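Local coordinates for protein probable hydrolase (Pseudomonas aeruginosa, PDB 7AL6) that is of unknown function but has an alpha/beta hydrolase fold and probably acts as a hydrolase, possibly a lipolytic one, at residues I10-P13 with H14-L17; P48-G52 with L53-A57; G175-S178 with R179-E183; L231-E235 with Q236-A240. All blocks are in the same frame, centred on the assembly; numbering follows the deposited sequence. Where two conformers were deposited one is given.

Interaction 1 of 4, residues I10-P13 with H14-L17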
ATOM      1  N   ILE A  10     -12.737   4.133  11.632  1.00 30.72           N
ATOM      2  CA  ILE A  10     -12.464   5.587  11.546  1.00 28.37           C
ATOM      3  C   ILE A  10     -11.406   5.734  10.465  1.00 28.79           C
ATOM      4  O   ILE A  10     -10.335   5.191  10.625  1.00 30.84           O
ATOM      5  CB  ILE A  10     -12.052   6.182  12.897  1.00 26.96           C
ATOM      6  CG1 ILE A  10     -13.081   5.866  13.979  1.00 30.49           C
ATOM      7  CG2 ILE A  10     -11.809   7.671  12.755  1.00 27.11           C
ATOM      8  CD1 ILE A  10     -12.689   6.285  15.353  1.00 31.47           C
ATOM      9  N   SER A  11     -11.730   6.448   9.407  1.00 27.09           N
ATOM     10  CA  SER A  11     -10.850   6.575   8.246  1.00 30.24           C
ATOM     11  C   SER A  11      -9.944   7.779   8.440  1.00 27.91           C
ATOM     12  O   SER A  11     -10.419   8.922   8.463  1.00 26.09           O
ATOM     13  CB  SER A  11     -11.640   6.746   6.950  1.00 31.77           C
ATOM     14  OG  SER A  11     -12.280   5.528   6.647  1.00 35.07           O
ATOM     15  N   LEU A  12      -8.654   7.524   8.584  1.00 27.04           N
ATOM     16  CA  LEU A  12      -7.634   8.546   8.568  1.00 30.16           C
ATOM     17  C   LEU A  12      -6.973   8.568   7.201  1.00 31.94           C
ATOM     18  O   LEU A  12      -7.126   7.644   6.407  1.00 28.82           O
ATOM     19  CB  LEU A  12      -6.601   8.270   9.661  1.00 25.95           C
ATOM     20  CG  LEU A  12      -7.162   7.986  11.065  1.00 25.05           C
ATOM     21  CD1 LEU A  12      -5.990   7.903  12.092  1.00 28.67           C
ATOM     22  CD2 LEU A  12      -8.173   9.003  11.511  1.00 31.85           C
ATOM     23  N   PRO A  13      -6.231   9.628   6.885  1.00 26.68           N
ATOM     24  CA  PRO A  13      -5.609   9.706   5.558  1.00 30.47           C
ATOM     25  C   PRO A  13      -4.685   8.558   5.280  1.00 29.39           C
ATOM     26  O   PRO A  13      -4.625   8.067   4.154  1.00 32.69           O
ATOM     27  CB  PRO A  13      -4.855  11.056   5.594  1.00 30.94           C
ATOM     28  CG  PRO A  13      -5.594  11.880   6.646  1.00 34.01           C
ATOM     29  CD  PRO A  13      -6.117  10.877   7.667  1.00 29.29           C
ATOM     30  N   HIS A  14      -3.998   8.049   6.288  1.00 27.08           N
ATOM     31  CA  HIS A  14      -2.961   7.059   6.068  1.00 26.25           C
ATOM     32  C   HIS A  14      -3.281   5.676   6.605  1.00 25.13           C
ATOM     33  O   HIS A  14      -2.461   4.765   6.441  1.00 30.01           O
ATOM     34  CB  HIS A  14      -1.670   7.543   6.757  1.00 28.11           C
ATOM     35  CG  HIS A  14      -1.843   7.790   8.225  1.00 31.25           C
ATOM     36  ND1 HIS A  14      -2.637   8.808   8.721  1.00 29.91           N
ATOM     37  CD2 HIS A  14      -1.341   7.142   9.310  1.00 30.42           C
ATOM     38  CE1 HIS A  14      -2.614   8.776  10.044  1.00 33.59           C
ATOM     39  NE2 HIS A  14      -1.822   7.784  10.424  1.00 26.32           N
ATOM     40  N   ILE A  15      -4.333   5.532   7.379  1.00 25.49           N
ATOM     41  CA  ILE A  15      -4.671   4.232   8.003  1.00 22.16           C
ATOM     42  C   ILE A  15      -6.137   4.248   8.394  1.00 22.63           C
ATOM     43  O   ILE A  15      -6.670   5.301   8.636  1.00 24.57           O
ATOM     44  CB  ILE A  15      -3.766   3.989   9.226  1.00 24.09           C
ATOM     45  CG1 ILE A  15      -3.735   2.529   9.669  1.00 28.51           C
ATOM     46  CG2 ILE A  15      -4.166   4.904  10.357  1.00 23.98           C
ATOM     47  CD1 ILE A  15      -2.650   2.195  10.655  1.00 29.68           C
ATOM     48  N   GLU A  16      -6.718   3.082   8.523  1.00 25.39           N
ATOM     49  CA  GLU A  16      -8.102   2.916   8.964  1.00 21.83           C
ATOM     50  C   GLU A  16      -8.064   2.262  10.344  1.00 20.87           C
ATOM     51  O   GLU A  16      -7.489   1.213  10.450  1.00 22.96           O
ATOM     52  CB  GLU A  16      -8.820   2.072   7.939  1.00 29.78           C
ATOM     53  CG  GLU A  16     -10.282   2.277   7.968  1.00 36.86           C
ATOM     54  CD  GLU A  16     -10.956   1.405   6.946  1.00 49.21           C
ATOM     55  OE1 GLU A  16     -11.052   1.822   5.810  1.00 34.59           O
ATOM     56  OE2 GLU A  16     -11.335   0.310   7.326  1.00 39.64           O
ATOM     57  N   LEU A  17      -8.682   2.848  11.352  1.00 22.42           N
ATOM     58  CA  LEU A  17      -8.650   2.296  12.716  1.00 25.52           C
ATOM     59  C   LEU A  17     -10.042   1.844  13.110  1.00 26.46           C
ATOM     60  O   LEU A  17     -10.987   2.288  12.524  1.00 29.21           O
ATOM     61  CB  LEU A  17      -8.166   3.349  13.711  1.00 23.29           C
ATOM     62  CG  LEU A  17      -6.792   3.938  13.456  1.00 25.42           C
ATOM     63  CD1 LEU A  17      -6.488   4.997  14.482  1.00 26.20           C
ATOM     64  CD2 LEU A  17      -5.732   2.866  13.453  1.00 21.23           C
TER
HETATM   65  O   HOH W   1     -10.414   4.186   4.754  1.00 33.14           O
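Leu12 lays one methyl, CD1, over two neighbours at once: it sits 3.8 Å from Leu17 CD1, the two leucines meeting at a slant, and 3.9 Å from Ile15 CG2, where the branches run alongside and point the same way. Ile15 CG2 also rests on a face of the His14 imidazole, 3.6 Å above its plane and shifted toward the rim. With CG between the backbone N and the carbonyl carbon (chi1 58°), the imidazole of His14 comes alongside Leu12, CE1 standing 4.0 Å from Leu12 CB. Its far nitrogen, NE2, is hydrogen-bonded to Asp83. The backbone is a beta hairpin on the edge of the central sheet of the alpha/beta hydrolase fold, strand 7-11 turning into strand 16-22. Ile10 and Leu17 are an antiparallel hydrogen-bonded pair, with Ile10 N to Leu17 O at 2.7 Å and Leu17 N to Ile10 O at 3.0 Å. Nearer the turn, the bond from Leu12 N to Ile15 O is more bent, 142° at the hydrogen. Ile10 and Leu17 turn the same way and pack on Val87 of helix 77-91. The non-hydrogen-bonded pair Ser11 and Glu16 faces the other side, where one water donates to Ser11 OG and, at 2.7 Å, to Glu16 OE1. This polar side is an intersubunit surface: Glu191 of the second subunit bonds Ser11 OG and Arg200 of the same subunit bridges to Glu16 OE1, while Glu16 OE2 pairs with Arg9.

Interaction 2 of 4, residues P48-G52 with L53-A57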
ATOM      1  N   PRO A  48     -18.565   1.594  30.354  1.00 29.64           N
ATOM      2  CA  PRO A  48     -19.991   1.633  30.603  1.00 30.78           C
ATOM      3  C   PRO A  48     -20.363   2.316  31.924  1.00 36.42           C
ATOM      4  O   PRO A  48     -21.439   2.740  32.031  1.00 35.60           O
ATOM      5  CB  PRO A  48     -20.404   0.161  30.642  1.00 34.58           C
ATOM      6  CG  PRO A  48     -19.336  -0.530  29.887  1.00 34.41           C
ATOM      7  CD  PRO A  48     -18.081   0.243  30.206  1.00 32.55           C
ATOM      8  N   LYS A  49     -19.469   2.305  32.901  1.00 31.90           N
ATOM      9  CA  LYS A  49     -19.674   2.897  34.247  1.00 38.90           C
ATOM     10  C   LYS A  49     -19.480   4.419  34.248  1.00 40.34           C
ATOM     11  O   LYS A  49     -19.803   5.026  35.240  1.00 43.92           O
ATOM     12  CB  LYS A  49     -18.724   2.231  35.238  1.00 35.48           C
ATOM     13  CG  LYS A  49     -19.006   0.765  35.501  1.00 31.55           C
ATOM     14  CD  LYS A  49     -18.028   0.130  36.426  1.00 32.67           C
ATOM     15  CE  LYS A  49     -18.374  -1.301  36.754  1.00 37.33           C
ATOM     16  NZ  LYS A  49     -18.528  -2.124  35.541  1.00 50.09           N
ATOM     17  N   LEU A  50     -18.894   5.002  33.215  1.00 33.27           N
ATOM     18  CA  LEU A  50     -18.651   6.458  33.153  1.00 29.28           C
ATOM     19  C   LEU A  50     -19.774   7.148  32.383  1.00 41.08           C
ATOM     20  O   LEU A  50     -19.565   7.491  31.245  1.00 36.21           O
ATOM     21  CB  LEU A  50     -17.282   6.694  32.527  1.00 30.94           C
ATOM     22  CG  LEU A  50     -16.106   6.199  33.359  1.00 33.44           C
ATOM     23  CD1 LEU A  50     -14.813   6.332  32.598  1.00 32.52           C
ATOM     24  CD2 LEU A  50     -16.035   6.935  34.682  1.00 32.16           C
ATOM     25  N   ALA A  51     -20.901   7.394  33.037  1.00 41.44           N
ATOM     26  CA  ALA A  51     -22.065   8.037  32.446  1.00 41.21           C
ATOM     27  C   ALA A  51     -21.746   9.458  32.000  1.00 39.38           C
ATOM     28  O   ALA A  51     -20.894  10.144  32.562  1.00 40.58           O
ATOM     29  CB  ALA A  51     -23.206   8.065  33.464  1.00 48.56           C
ATOM     30  N   GLY A  52     -22.441   9.920  30.978  1.00 43.17           N
ATOM     31  CA  GLY A  52     -22.223  11.295  30.578  1.00 46.71           C
ATOM     32  C   GLY A  52     -20.947  11.567  29.807  1.00 42.05           C
ATOM     33  O   GLY A  52     -20.761  12.706  29.345  1.00 45.11           O
ATOM     34  N   LEU A  53     -20.131  10.551  29.570  1.00 33.53           N
ATOM     35  CA  LEU A  53     -18.921  10.701  28.732  1.00 29.89           C
ATOM     36  C   LEU A  53     -19.179  10.018  27.386  1.00 24.79           C
ATOM     37  O   LEU A  53     -19.758   8.971  27.384  1.00 32.83           O
ATOM     38  CB  LEU A  53     -17.704  10.083  29.417  1.00 30.46           C
ATOM     39  CG  LEU A  53     -17.350  10.627  30.798  1.00 37.02           C
ATOM     40  CD1 LEU A  53     -16.001  10.130  31.235  1.00 28.11           C
ATOM     41  CD2 LEU A  53     -17.389  12.136  30.834  1.00 36.73           C
ATOM     42  N   ARG A  54     -18.845  10.644  26.272  1.00 31.60           N
ATOM     43  CA  ARG A  54     -18.930   9.987  24.959  1.00 28.58           C
ATOM     44  C   ARG A  54     -17.537   9.399  24.744  1.00 24.73           C
ATOM     45  O   ARG A  54     -16.651  10.144  24.426  1.00 29.68           O
ATOM     46  CB  ARG A  54     -19.349  10.961  23.868  1.00 29.23           C
ATOM     47  CG  ARG A  54     -19.349  10.345  22.485  1.00 34.18           C
ATOM     48  CD  ARG A  54     -20.256   9.144  22.310  1.00 28.00           C
ATOM     49  NE  ARG A  54     -20.526   8.927  20.912  1.00 36.05           N
ATOM     50  CZ  ARG A  54     -21.339   8.019  20.422  1.00 35.56           C
ATOM     51  NH1 ARG A  54     -21.507   7.936  19.124  1.00 36.07           N
ATOM     52  NH2 ARG A  54     -21.983   7.204  21.214  1.00 34.75           N
ATOM     53  N   ILE A  55     -17.357   8.107  24.923  1.00 24.13           N
ATOM     54  CA  ILE A  55     -16.016   7.488  24.869  1.00 24.73           C
ATOM     55  C   ILE A  55     -15.827   6.718  23.575  1.00 29.10           C
ATOM     56  O   ILE A  55     -16.595   5.823  23.272  1.00 28.97           O
ATOM     57  CB  ILE A  55     -15.786   6.595  26.098  1.00 27.62           C
ATOM     58  CG1 ILE A  55     -15.938   7.376  27.401  1.00 31.91           C
ATOM     59  CG2 ILE A  55     -14.455   5.905  26.022  1.00 28.45           C
ATOM     60  CD1 ILE A  55     -16.057   6.518  28.611  1.00 31.60           C
ATOM     61  N   VAL A  56     -14.765   7.069  22.888  1.00 24.18           N
ATOM     62  CA  VAL A  56     -14.311   6.391  21.682  1.00 24.56           C
ATOM     63  C   VAL A  56     -13.149   5.528  22.133  1.00 23.32           C
ATOM     64  O   VAL A  56     -12.048   6.031  22.392  1.00 26.22           O
ATOM     65  CB  VAL A  56     -13.904   7.393  20.596  1.00 20.74           C
ATOM     66  CG1 VAL A  56     -13.331   6.672  19.378  1.00 25.41           C
ATOM     67  CG2 VAL A  56     -15.090   8.256  20.191  1.00 26.57           C
ATOM     68  N   ALA A  57     -13.396   4.228  22.298  1.00 21.54           N
ATOM     69  CA  ALA A  57     -12.364   3.298  22.733  1.00 23.93           C
ATOM     70  C   ALA A  57     -11.691   2.812  21.468  1.00 23.94           C
ATOM     71  O   ALA A  57     -12.221   1.938  20.756  1.00 24.04           O
ATOM     72  CB  ALA A  57     -12.934   2.133  23.549  1.00 23.27           C
TER
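Leu53 brings its CD1 methyl up to the CB of Leu50, at 3.9 Å. The same Leu50 CB comes to 4.1 Å from Ile55 CD1, and Leu50 CD1 is 4.2 Å from that methyl, so the end of the isoleucine reaches toward the flank of Leu50 with the two chains crossed at about a right angle. Ile55 carries CG1 anti to its carbonyl carbon (chi1 -58°), which sends CD1 back along the strand toward the turn. Leu53 also lies over the peptide before it, its CD2 being 3.7 Å from Gly52 O, while its CB stands 3.7 Å from Leu50 O. The leucine is thus held against both the side chain and the carbonyl of Leu50. Ala47 and Val30 also pack on Ile55, and Phe284 of helix 270-284 on Leu53.

The backbone component is a type II beta turn from Leu50 to Leu53. Gly52 takes its third position with a positive phi of 76°, where a CB would be jammed against the carbonyl O of Ala51. Leu50 O and Leu53 N stand 3.5 Å apart across the turn.

As for polar groups, Arg54, which starts away from the turn, gives NH2 to Gly23 O, and a di(hydroxyethyl)ether is bound beside its side chain.

The tight turn thus delivers the chain into strand 53-58, which lies between antiparallel strand 16-22 and parallel strand 28-33, the strand arrangement of the alpha/beta hydrolase fold.

Interaction 3 of 4, residues G175-S178 with R179-E183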
ATOM      1  N   GLY A 175       2.558  -8.872  32.284  1.00103.85           N
ATOM      2  CA  GLY A 175       2.269  -8.845  33.710  1.00 89.14           C
ATOM      3  C   GLY A 175       1.118  -9.802  34.037  1.00 75.63           C
ATOM      4  O   GLY A 175       0.539 -10.455  33.165  1.00 76.69           O
ATOM      5  N   GLU A 176       0.798  -9.902  35.311  1.00 70.36           N
ATOM      6  CA  GLU A 176      -0.286 -10.785  35.763  1.00 62.23           C
ATOM      7  C   GLU A 176      -1.619 -10.086  35.489  1.00 60.42           C
ATOM      8  O   GLU A 176      -1.753  -8.951  35.897  1.00 48.30           O
ATOM      9  CB  GLU A 176      -0.115 -11.046  37.252  1.00 71.84           C
ATOM     10  CG  GLU A 176      -1.322 -11.673  37.906  1.00 81.95           C
ATOM     11  CD  GLU A 176      -0.990 -12.514  39.121  1.00 89.88           C
ATOM     12  OE1 GLU A 176      -1.450 -13.659  39.176  1.00 86.91           O
ATOM     13  OE2 GLU A 176      -0.266 -12.018  40.005  1.00 90.43           O
ATOM     14  N   ILE A 177      -2.541 -10.718  34.772  1.00 57.05           N
ATOM     15  CA  ILE A 177      -3.929 -10.225  34.574  1.00 43.80           C
ATOM     16  C   ILE A 177      -4.848 -11.409  34.849  1.00 34.61           C
ATOM     17  O   ILE A 177      -4.429 -12.527  34.692  1.00 40.13           O
ATOM     18  CB  ILE A 177      -4.184  -9.580  33.199  1.00 44.17           C
ATOM     19  CG1 ILE A 177      -4.207 -10.584  32.056  1.00 52.00           C
ATOM     20  CG2 ILE A 177      -3.203  -8.462  32.920  1.00 51.19           C
ATOM     21  CD1 ILE A 177      -5.024 -10.116  30.885  1.00 47.65           C
ATOM     22  N   SER A 178      -6.081 -11.148  35.230  1.00 32.47           N
ATOM     23  CA  SER A 178      -7.095 -12.170  35.560  1.00 42.45           C
ATOM     24  C   SER A 178      -7.540 -12.943  34.307  1.00 52.36           C
ATOM     25  O   SER A 178      -7.340 -12.456  33.194  1.00 35.28           O
ATOM     26  CB  SER A 178      -8.241 -11.532  36.245  1.00 35.88           C
ATOM     27  OG  SER A 178      -9.090 -10.940  35.317  1.00 37.89           O
ATOM     28  N   ARG A 179      -8.115 -14.130  34.497  1.00 37.53           N
ATOM     29  CA  ARG A 179      -8.603 -14.996  33.400  1.00 45.02           C
ATOM     30  C   ARG A 179      -9.676 -14.224  32.629  1.00 39.28           C
ATOM     31  O   ARG A 179      -9.613 -14.229  31.421  1.00 33.15           O
ATOM     32  CB  ARG A 179      -9.153 -16.329  33.919  1.00 43.62           C
ATOM     33  CG  ARG A 179      -9.633 -17.268  32.821  1.00 48.88           C
ATOM     34  CD  ARG A 179      -9.956 -18.690  33.259  1.00 57.76           C
ATOM     35  NE  ARG A 179      -8.775 -19.434  33.650  1.00 61.59           N
ATOM     36  CZ  ARG A 179      -8.001 -20.137  32.836  1.00 64.27           C
ATOM     37  NH1 ARG A 179      -8.287 -20.251  31.552  1.00 60.19           N
ATOM     38  NH2 ARG A 179      -6.937 -20.737  33.318  1.00 67.26           N
ATOM     39  N   GLU A 180     -10.570 -13.538  33.330  1.00 29.82           N
ATOM     40  CA  GLU A 180     -11.663 -12.759  32.719  1.00 33.81           C
ATOM     41  C   GLU A 180     -11.077 -11.621  31.883  1.00 38.97           C
ATOM     42  O   GLU A 180     -11.583 -11.399  30.818  1.00 40.89           O
ATOM     43  CB  GLU A 180     -12.637 -12.262  33.774  1.00 43.53           C
ATOM     44  CG  GLU A 180     -13.537 -13.350  34.299  1.00 47.49           C
ATOM     45  CD  GLU A 180     -14.640 -12.862  35.209  1.00 55.20           C
ATOM     46  OE1 GLU A 180     -14.664 -11.682  35.517  1.00 50.49           O
ATOM     47  OE2 GLU A 180     -15.464 -13.676  35.594  1.00 59.97           O
ATOM     48  N   ALA A 181     -10.056 -10.935  32.369  1.00 34.20           N
ATOM     49  CA  ALA A 181      -9.376  -9.902  31.605  1.00 36.32           C
ATOM     50  C   ALA A 181      -8.826 -10.467  30.302  1.00 38.08           C
ATOM     51  O   ALA A 181      -9.009  -9.877  29.227  1.00 30.50           O
ATOM     52  CB  ALA A 181      -8.242  -9.286  32.437  1.00 29.18           C
ATOM     53  N   ALA A 182      -8.135 -11.606  30.389  1.00 28.64           N
ATOM     54  CA  ALA A 182      -7.536 -12.228  29.215  1.00 29.59           C
ATOM     55  C   ALA A 182      -8.594 -12.702  28.229  1.00 34.81           C
ATOM     56  O   ALA A 182      -8.438 -12.507  27.017  1.00 30.82           O
ATOM     57  CB  ALA A 182      -6.615 -13.351  29.651  1.00 30.53           C
ATOM     58  N   GLU A 183      -9.710 -13.247  28.734  1.00 27.46           N
ATOM     59  CA  GLU A 183     -10.858 -13.571  27.890  1.00 37.03           C
ATOM     60  C   GLU A 183     -11.407 -12.338  27.176  1.00 35.57           C
ATOM     61  O   GLU A 183     -11.739 -12.398  25.985  1.00 34.43           O
ATOM     62  CB  GLU A 183     -11.975 -14.221  28.737  1.00 31.21           C
ATOM     63  CG  GLU A 183     -11.573 -15.598  29.261  1.00 43.14           C
ATOM     64  CD  GLU A 183     -12.641 -16.305  30.102  1.00 49.92           C
ATOM     65  OE1 GLU A 183     -13.725 -15.737  30.364  1.00 60.34           O
ATOM     66  OE2 GLU A 183     -12.352 -17.441  30.525  1.00 59.53           O
TER
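The flat peptide carbonyl of Ser178 takes its donor from slightly off its plane: Ala182 N points at Ser178 O over 3.0 Å, tilted 19° out of the carbonyl plane. Toward the same oxygen come two methyls, Ala181 CB at 3.4 Å and Ala182 CB at 3.7 Å. Ser178 is the N-cap of helix 179-189, in the helical region between strands 119-125 and 229-234, where many alpha/beta hydrolases carry their cap. Its hydroxyl bends back over the first turn, with chi1 of 81° holding OG between the backbone N and the carbonyl carbon, and accepts from Ala181 N at 3.1 Å in a nearly straight bond. OG is also hydrogen-bonded to Asp268 O, which ties the start of the helix to helix 265-268.

One residue earlier, Ile177 leans its outer methyl against the same turn, CD1 lying 3.8 Å from Ala182 CB. Arg170 of helix 163-172 packs on both Ile177 and Ala182. Glu180, an exposed residue, forms a salt bridge through OE1 with Arg45, near a bound triethylene glycol. The closest approach of Ile177 to the helix is to its backbone: CD1 stands 3.5 Å from Ala182 N.

Interaction 4 of 4, residues L231-E235 with Q236-A240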
ATOM      1  N   LEU A 231      -4.551  10.569  38.013  1.00 23.63           N
ATOM      2  CA  LEU A 231      -3.735   9.374  37.891  1.00 20.79           C
ATOM      3  C   LEU A 231      -4.129   8.284  38.893  1.00 37.12           C
ATOM      4  O   LEU A 231      -4.133   8.502  40.119  1.00 31.46           O
ATOM      5  CB  LEU A 231      -2.266   9.725  38.051  1.00 25.32           C
ATOM      6  CG  LEU A 231      -1.284   8.559  38.029  1.00 31.28           C
ATOM      7  CD1 LEU A 231      -1.247   7.770  36.713  1.00 30.90           C
ATOM      8  CD2 LEU A 231       0.064   9.132  38.343  1.00 31.14           C
ATOM      9  N   VAL A 232      -4.391   7.083  38.370  1.00 32.19           N
ATOM     10  CA  VAL A 232      -4.682   5.909  39.197  1.00 25.63           C
ATOM     11  C   VAL A 232      -3.446   5.034  39.244  1.00 30.61           C
ATOM     12  O   VAL A 232      -2.823   4.747  38.209  1.00 27.96           O
ATOM     13  CB  VAL A 232      -5.892   5.131  38.676  1.00 31.06           C
ATOM     14  CG1 VAL A 232      -5.932   3.722  39.313  1.00 33.66           C
ATOM     15  CG2 VAL A 232      -7.159   5.921  38.980  1.00 31.09           C
ATOM     16  N   LEU A 233      -3.091   4.611  40.455  1.00 31.30           N
ATOM     17  CA  LEU A 233      -1.873   3.859  40.731  1.00 29.40           C
ATOM     18  C   LEU A 233      -2.283   2.543  41.362  1.00 35.30           C
ATOM     19  O   LEU A 233      -2.931   2.550  42.408  1.00 30.02           O
ATOM     20  CB  LEU A 233      -0.963   4.633  41.684  1.00 36.02           C
ATOM     21  CG  LEU A 233      -0.548   5.966  41.063  1.00 42.30           C
ATOM     22  CD1 LEU A 233      -0.111   6.936  42.115  1.00 44.09           C
ATOM     23  CD2 LEU A 233       0.561   5.691  40.057  1.00 32.46           C
ATOM     24  N   ALA A 234      -1.985   1.454  40.672  1.00 34.73           N
ATOM     25  CA  ALA A 234      -2.315   0.087  41.101  1.00 37.37           C
ATOM     26  C   ALA A 234      -1.332  -0.306  42.204  1.00 29.18           C
ATOM     27  O   ALA A 234      -0.158  -0.224  41.941  1.00 31.61           O
ATOM     28  CB  ALA A 234      -2.240  -0.863  39.944  1.00 30.74           C
ATOM     29  N   GLU A 235      -1.801  -0.873  43.305  1.00 31.94           N
ATOM     30  CA  GLU A 235      -0.770  -1.202  44.418  0.52 37.08           C
ATOM     31  C   GLU A 235       0.417  -2.191  44.002  1.00 34.99           C
ATOM     32  O   GLU A 235       1.632  -2.200  44.325  1.00 37.87           O
ATOM     33  CB  GLU A 235      -1.514  -2.025  45.464  0.52 38.24           C
ATOM     34  CG  GLU A 235      -0.651  -2.392  46.656  0.52 46.30           C
ATOM     35  CD  GLU A 235      -1.387  -2.991  47.842  0.52 45.24           C
ATOM     36  OE1 GLU A 235      -0.710  -3.434  48.790  0.52 55.30           O
ATOM     37  OE2 GLU A 235      -2.626  -3.007  47.828  0.52 42.64           O
ATOM     38  N   GLN A 236       0.021  -3.113  43.143  1.00 31.56           N
ATOM     39  CA  GLN A 236       0.864  -4.163  42.538  1.00 37.13           C
ATOM     40  C   GLN A 236       1.229  -3.856  41.080  1.00 47.12           C
ATOM     41  O   GLN A 236       1.702  -4.763  40.421  1.00 46.23           O
ATOM     42  CB  GLN A 236       0.180  -5.505  42.725  1.00 43.28           C
ATOM     43  CG  GLN A 236       0.436  -6.064  44.105  1.00 56.96           C
ATOM     44  CD  GLN A 236      -0.219  -7.401  44.290  1.00 70.34           C
ATOM     45  OE1 GLN A 236      -1.400  -7.485  44.576  1.00 72.96           O
ATOM     46  NE2 GLN A 236       0.552  -8.457  44.114  1.00 83.53           N
ATOM     47  N   GLY A 237       1.038  -2.632  40.592  1.00 41.39           N
ATOM     48  CA  GLY A 237       1.402  -2.262  39.238  1.00 36.60           C
ATOM     49  C   GLY A 237       2.701  -1.474  39.165  1.00 55.56           C
ATOM     50  O   GLY A 237       3.709  -1.867  39.764  1.00 41.77           O
ATOM     51  N   MET A 238       2.657  -0.339  38.453  1.00 57.71           N
ATOM     52  CA  MET A 238       3.828   0.501  38.170  1.00 59.89           C
ATOM     53  C   MET A 238       4.736   0.781  39.364  1.00 61.93           C
ATOM     54  O   MET A 238       5.958   0.626  39.272  1.00 60.73           O
ATOM     55  CB  MET A 238       3.328   1.837  37.611  1.00 53.53           C
ATOM     56  CG  MET A 238       4.324   2.991  37.587  1.00 54.20           C
ATOM     57  SD  MET A 238       3.723   4.350  36.507  1.00 54.84           S
ATOM     58  CE  MET A 238       2.423   5.063  37.481  1.00 42.31           C
ATOM     59  N   LEU A 239       4.160   1.255  40.469  1.00 54.65           N
ATOM     60  CA  LEU A 239       4.967   1.706  41.600  1.00 70.34           C
ATOM     61  C   LEU A 239       5.663   0.544  42.311  1.00 66.88           C
ATOM     62  O   LEU A 239       6.783   0.693  42.816  1.00 62.56           O
ATOM     63  CB  LEU A 239       4.082   2.474  42.577  1.00 55.95           C
ATOM     64  CG  LEU A 239       3.771   3.901  42.140  1.00 61.59           C
ATOM     65  CD1 LEU A 239       3.241   4.707  43.335  1.00 64.79           C
ATOM     66  CD2 LEU A 239       4.979   4.603  41.527  1.00 66.95           C
ATOM     67  N   ALA A 240       5.004  -0.612  42.386  1.00 70.27           N
ATOM     68  CA  ALA A 240       5.671  -1.804  42.903  1.00 74.45           C
ATOM     69  C   ALA A 240       6.858  -2.192  42.029  1.00 79.03           C
ATOM     70  O   ALA A 240       7.846  -2.742  42.529  1.00 84.24           O
ATOM     71  CB  ALA A 240       4.676  -2.963  42.991  1.00 60.90           C
TER
HETATM   72  O   HOH W   2       1.480   1.136  40.385  1.00 40.69           O
HETATM   73  O   HOH W   3      -3.346  -4.911  45.920  1.00 36.99           O
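Leu233 and Met238 slant across each other, meeting through the ends of their chains. The methionine extends with CG anti to the backbone N (chi1 165°) and then bends at its thioether, which swings CE round to Leu233 CD2; at 3.2 Å these methyls are modelled closer than usual carbon contact, so their exact placement is doubtful. The other branch of the leucine, CD1, faces Leu239 CD1 at a looser 4.2 Å, leaving Leu233 forked between two side chains of the short helix 238-241. Ala234 turns its methyl toward the bend, with CB 4.0 Å from Gly237 CA.

The backbone here makes a type I beta turn from Ala234 to Gly237. It is closed by Gly237 N donating to Ala234 O at 3.0 Å from well above the carbonyl plane, 64° out of it. The same oxygen receives a water at 2.6 Å, and that water accepts from Leu239 N at 2.7 Å, stitching the strand end to the first turn of the helix. Ala240, whose CB is placed 3.4 Å from Glu235 O, is poorly ordered.

The turn brings two backbone amides to one carboxylate, Ala234 N to Asp126 OD1 and Met238 N to Asp126 OD2; Asp126 is probably the acid of a Ser-His-Asp triad. Strand 229-234 runs parallel between strands 119-125 and 255-259, with helix 245-250 packed on Leu233 and Leu239 and helix 270-284 on Val232.

Interactions 1, 2 and 4 belong to one central sheet, while interaction 3 lies on the helical region outside the sheet. Interactions 1 and 2 touch, Ile10 CD1 packing at 4.1 Å on Val56 CG1, although their centres are about 22 Å apart. Interaction 4 lies on the opposite side of the chain's centre from interaction 1, with centres about 33 Å apart. Interactions 3 and 4 have centres about 17 Å apart and nearest atoms about 5 Å apart. Both lie close to the probable triad of Ser102, Asp126 and His263: interaction 4 holds the acid directly, and Ile177 of interaction 3 comes near without touching. Interaction 2 keeps about 10 Å from both interaction 3 and interaction 4, nearest atom to nearest atom.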